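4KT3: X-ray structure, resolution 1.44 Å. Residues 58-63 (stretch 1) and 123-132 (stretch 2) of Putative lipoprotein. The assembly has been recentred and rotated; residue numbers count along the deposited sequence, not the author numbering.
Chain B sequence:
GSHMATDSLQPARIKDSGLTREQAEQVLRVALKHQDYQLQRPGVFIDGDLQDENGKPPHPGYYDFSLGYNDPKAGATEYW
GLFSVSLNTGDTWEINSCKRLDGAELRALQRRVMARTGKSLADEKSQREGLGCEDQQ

Stretch 1 (58-63) PHPGYY
Stretch 2, residues 123-132: DEKSQREGLG

A type II turn from His 59 to Tyr 62, closed by Tyr 62 N to His 59 O (3.0 Å), packs against the helix that begins at Lys 125 and the type I turn from Glu 129 to Gly 132. The CA atoms of Gly 61 and Gln 127 lie 5.9 Å apart, those of His 59 and Leu 131 6.7 Å. Gly 61, at phi/psi 97/-11, would jam any CB against the preceding carbonyl and bring it 3.1 Å from Gln 127 CB.

Tyr 62 (phi/psi -132/160; chi1 -59°, chi2 82°) covers the most surface. Its CA-to-CB bond points toward the second stretch, and Leu 131 (m, t) lies over one ring face, with CD2 4.1 Å from the centroid (CH-pi) and CD1 3.9 Å from Tyr 62 CZ. Tyr 62 OH comes within 3.2 Å of Arg 128 CA and donates to a water (2.7 Å) that binds Glu 124 OE2 and Arg 128 NH1. Leu 131 CD2 reaches His 59 CB (3.7 Å); the His 59 ring (chi1 m, chi2 96°) meets Gly 130 O edge-on, CD2 to O 3.4 Å.

Gln 127 (m, p; chi3 39°) sets CB 3.3 Å from Pro 60 O, while its end leads away. No hydrogen bond crosses the contact; a second water donates to both Pro 60 O and Gln 127 O, each at 2.8 Å.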

ATOM      1  N   PRO B  58      10.143  -0.018   5.587  1.00 11.03           N
ATOM      2  CA  PRO B  58      10.260  -1.193   4.708  1.00 12.69           C
ATOM      3  C   PRO B  58      11.259  -1.066   3.567  1.00 12.61           C
ATOM      4  O   PRO B  58      11.740  -2.096   3.076  1.00 14.05           O
ATOM      5  CB  PRO B  58       8.839  -1.358   4.152  1.00 13.90           C
ATOM      6  CG  PRO B  58       7.951  -0.741   5.202  1.00 14.20           C
ATOM      7  CD  PRO B  58       8.749   0.458   5.675  1.00 13.05           C
ATOM      8  N   HIS B  59      11.556   0.160   3.133  1.00 10.85           N
ATOM      9  CA  HIS B  59      12.457   0.379   2.002  1.00 12.52           C
ATOM     10  C   HIS B  59      13.591   1.293   2.408  1.00 13.44           C
ATOM     11  O   HIS B  59      13.399   2.495   2.535  1.00 13.93           O
ATOM     12  CB  HIS B  59      11.685   0.940   0.810  1.00 11.94           C
ATOM     13  CG  HIS B  59      10.697  -0.044   0.280  1.00 10.89           C
ATOM     14  ND1 HIS B  59       9.369  -0.043   0.653  1.00 12.35           N
ATOM     15  CD2 HIS B  59      10.869  -1.127  -0.512  1.00 12.47           C
ATOM     16  CE1 HIS B  59       8.758  -1.068   0.087  1.00 12.79           C
ATOM     17  NE2 HIS B  59       9.649  -1.747  -0.617  1.00 12.57           N
ATOM     18  N   PRO B  60      14.760   0.697   2.672  1.00 13.79           N
ATOM     19  CA  PRO B  60      15.922   1.465   3.128  1.00 14.57           C
ATOM     20  C   PRO B  60      16.174   2.703   2.272  1.00 13.82           C
ATOM     21  O   PRO B  60      16.165   2.622   1.040  1.00 14.61           O
ATOM     22  CB  PRO B  60      17.059   0.461   2.986  1.00 17.75           C
ATOM     23  CG  PRO B  60      16.386  -0.873   3.264  1.00 17.43           C
ATOM     24  CD  PRO B  60      15.024  -0.755   2.644  1.00 14.14           C
ATOM     25  N   GLY B  61      16.375   3.841   2.932  1.00 14.71           N
ATOM     26  CA  GLY B  61      16.592   5.100   2.232  1.00 15.59           C
ATOM     27  C   GLY B  61      15.339   5.943   2.082  1.00 13.14           C
ATOM     28  O   GLY B  61      15.424   7.113   1.688  1.00 15.64           O
ATOM     29  N   TYR B  62      14.183   5.343   2.382  1.00 12.45           N
ATOM     30  CA  TYR B  62      12.874   5.980   2.195  1.00 12.41           C
ATOM     31  C   TYR B  62      12.008   5.831   3.447  1.00 12.66           C
ATOM     32  O   TYR B  62      12.235   4.945   4.282  1.00 13.52           O
ATOM     33  CB  TYR B  62      12.119   5.327   1.011  1.00 11.40           C
ATOM     34  CG  TYR B  62      12.871   5.409  -0.289  1.00 12.49           C
ATOM     35  CD1 TYR B  62      13.872   4.495  -0.586  1.00 12.47           C
ATOM     36  CD2 TYR B  62      12.592   6.397  -1.214  1.00 11.44           C
ATOM     37  CE1 TYR B  62      14.609   4.596  -1.757  1.00 11.47           C
ATOM     38  CE2 TYR B  62      13.313   6.508  -2.387  1.00 13.10           C
ATOM     39  CZ  TYR B  62      14.308   5.602  -2.661  1.00 11.86           C
ATOM     40  OH  TYR B  62      15.036   5.708  -3.828  1.00 15.99           O
ATOM     41  N   TYR B  63      11.008   6.696   3.563  1.00 12.72           N
ATOM     42  CA  TYR B  63       9.874   6.443   4.442  1.00 12.08           C
ATOM     43  C   TYR B  63       8.672   6.115   3.560  1.00 11.93           C
ATOM     44  O   TYR B  63       8.458   6.770   2.541  1.00 12.96           O
ATOM     45  CB  TYR B  63       9.574   7.669   5.287  1.00 13.85           C
ATOM     46  CG  TYR B  63      10.563   7.885   6.398  1.00 16.23           C
ATOM     47  CD1 TYR B  63      10.664   6.977   7.441  1.00 18.05           C
ATOM     48  CD2 TYR B  63      11.387   8.998   6.410  1.00 19.47           C
ATOM     49  CE1 TYR B  63      11.567   7.170   8.465  1.00 20.31           C
ATOM     50  CE2 TYR B  63      12.286   9.203   7.425  1.00 20.44           C
ATOM     51  CZ  TYR B  63      12.379   8.285   8.448  1.00 21.28           C
ATOM     52  OH  TYR B  63      13.276   8.498   9.465  1.00 28.38           O
ATOM     53  N   ASP B 123      23.333   8.960  -5.834  1.00 22.12           N
ATOM     54  CA  ASP B 123      23.853   8.458  -4.554  1.00 23.73           C
ATOM     55  C   ASP B 123      22.981   7.347  -3.963  1.00 23.14           C
ATOM     56  O   ASP B 123      23.481   6.478  -3.240  1.00 26.05           O
ATOM     57  CB  ASP B 123      23.951   9.576  -3.512  1.00 23.34           C
ATOM     58  CG  ASP B 123      25.066  10.571  -3.800  1.00 26.91           C
ATOM     59  OD1 ASP B 123      24.945  11.730  -3.344  1.00 26.77           O
ATOM     60  OD2 ASP B 123      26.060  10.204  -4.465  1.00 30.32           O
ATOM     61  N   GLU B 124      21.684   7.375  -4.256  1.00 22.34           N
ATOM     62  CA  GLU B 124      20.755   6.386  -3.701  1.00 18.46           C
ATOM     63  C   GLU B 124      20.251   5.397  -4.761  1.00 20.95           C
ATOM     64  O   GLU B 124      19.180   4.812  -4.616  1.00 18.33           O
ATOM     65  CB  GLU B 124      19.583   7.086  -2.983  1.00 17.63           C
ATOM     66  CG  GLU B 124      18.699   7.954  -3.871  1.00 16.96           C
ATOM     67  CD  GLU B 124      17.787   8.911  -3.097  1.00 16.73           C
ATOM     68  OE1 GLU B 124      18.006   9.161  -1.888  1.00 18.41           O
ATOM     69  OE2 GLU B 124      16.847   9.439  -3.719  1.00 18.25           O
ATOM     70  N   LYS B 125      21.035   5.201  -5.818  1.00 20.10           N
ATOM     71  CA  LYS B 125      20.652   4.300  -6.908  1.00 22.26           C
ATOM     72  C   LYS B 125      20.311   2.894  -6.407  1.00 23.15           C
ATOM     73  O   LYS B 125      19.285   2.325  -6.782  1.00 21.72           O
ATOM     74  CB  LYS B 125      21.771   4.235  -7.954  1.00 23.63           C
ATOM     75  CG  LYS B 125      21.423   3.421  -9.189  1.00 31.77           C
ATOM     76  CD  LYS B 125      22.618   3.331 -10.132  1.00 38.77           C
ATOM     77  CE  LYS B 125      22.367   2.343 -11.265  1.00 43.03           C
ATOM     78  NZ  LYS B 125      23.642   1.911 -11.919  1.00 47.71           N
ATOM     79  N   SER B 126      21.177   2.337  -5.563  1.00 21.37           N
ATOM     80  CA  SER B 126      20.960   1.008  -4.991  1.00 21.26           C
ATOM     81  C   SER B 126      19.682   0.943  -4.165  1.00 19.63           C
ATOM     82  O   SER B 126      18.905  -0.000  -4.281  1.00 20.13           O
ATOM     83  CB  SER B 126      22.137   0.610  -4.103  1.00 27.07           C
ATOM     84  OG  SER B 126      23.268   0.300  -4.886  1.00 40.77           O
ATOM     85  N   GLN B 127      19.459   1.952  -3.335  1.00 18.45           N
ATOM     86  CA  GLN B 127      18.260   1.965  -2.510  1.00 18.91           C
ATOM     87  C   GLN B 127      17.039   2.115  -3.409  1.00 15.75           C
ATOM     88  O   GLN B 127      16.006   1.496  -3.158  1.00 15.65           O
ATOM     89  CB  GLN B 127      18.321   3.079  -1.459  1.00 19.60           C
ATOM     90  CG  GLN B 127      19.330   2.826  -0.334  1.00 21.80           C
ATOM     91  CD  GLN B 127      20.766   2.932  -0.792  1.00 28.89           C
ATOM     92  OE1 GLN B 127      21.118   3.793  -1.600  1.00 31.43           O
ATOM     93  NE2 GLN B 127      21.612   2.044  -0.279  1.00 36.51           N
ATOM     94  N   ARG B 128      17.135   2.947  -4.441  1.00 16.49           N
ATOM     95  CA  ARG B 128      16.015   3.119  -5.349  1.00 14.65           C
ATOM     96  C   ARG B 128      15.692   1.800  -6.043  1.00 15.35           C
ATOM     97  O   ARG B 128      14.517   1.451  -6.209  1.00 16.61           O
ATOM     98  CB  ARG B 128      16.273   4.233  -6.384  1.00 16.13           C
ATOM     99  CG  ARG B 128      15.087   4.491  -7.310  1.00 18.94           C
ATOM    100  CD  ARG B 128      15.237   5.795  -8.092  1.00 18.14           C
ATOM    101  NE  ARG B 128      16.517   5.854  -8.791  1.00 20.62           N
ATOM    102  CZ  ARG B 128      17.567   6.583  -8.416  1.00 21.23           C
ATOM    103  NH1 ARG B 128      17.522   7.365  -7.345  1.00 18.16           N
ATOM    104  NH2 ARG B 128      18.684   6.527  -9.124  1.00 23.04           N
ATOM    105  N   GLU B 129      16.726   1.053  -6.423  1.00 16.57           N
ATOM    106  CA  GLU B 129      16.519  -0.257  -7.043  1.00 20.83           C
ATOM    107  C   GLU B 129      15.738  -1.173  -6.113  1.00 16.14           C
ATOM    108  O   GLU B 129      14.962  -2.014  -6.569  1.00 17.09           O
ATOM    109  CB  GLU B 129      17.849  -0.893  -7.441  1.00 22.69           C
ATOM    110  CG  GLU B 129      18.488  -0.181  -8.635  1.00 28.58           C
ATOM    111  CD  GLU B 129      19.925  -0.594  -8.900  1.00 29.20           C
ATOM    112  OE1 GLU B 129      20.458  -1.437  -8.150  1.00 39.41           O
ATOM    113  OE2 GLU B 129      20.521  -0.059  -9.863  1.00 33.66           O
ATOM    114  N   GLY B 130      15.933  -0.979  -4.813  1.00 16.24           N
ATOM    115  CA  GLY B 130      15.184  -1.694  -3.793  1.00 15.52           C
ATOM    116  C   GLY B 130      13.685  -1.423  -3.755  1.00 11.48           C
ATOM    117  O   GLY B 130      12.959  -2.120  -3.026  1.00 13.36           O
ATOM    118  N   LEU B 131      13.208  -0.429  -4.507  1.00 13.85           N
ATOM    119  CA  LEU B 131      11.765  -0.227  -4.649  1.00 13.86           C
ATOM    120  C   LEU B 131      11.163  -1.180  -5.684  1.00 14.30           C
ATOM    121  O   LEU B 131       9.952  -1.342  -5.755  1.00 16.64           O
ATOM    122  CB  LEU B 131      11.440   1.218  -5.050  1.00 14.07           C
ATOM    123  CG  LEU B 131      11.996   2.321  -4.151  1.00 14.88           C
ATOM    124  CD1 LEU B 131      11.582   3.696  -4.695  1.00 15.44           C
ATOM    125  CD2 LEU B 131      11.529   2.130  -2.720  1.00 13.71           C
ATOM    126  N   GLY B 132      12.013  -1.810  -6.490  1.00 15.63           N
ATOM    127  CA  GLY B 132      11.539  -2.790  -7.458  1.00 18.69           C
ATOM    128  C   GLY B 132      10.806  -2.177  -8.640  1.00 17.84           C
ATOM    129  O   GLY B 132       9.952  -2.829  -9.251  1.00 21.37           O
TER
HETATM  130  O   HOH W   1      15.319   0.541  -0.606  1.00 15.89           O
HETATM  131  O   HOH W   2      17.933   7.784   0.479  1.00 25.78           O
HETATM  132  O   HOH W   3      15.422   7.922  -5.330  1.00 15.01           O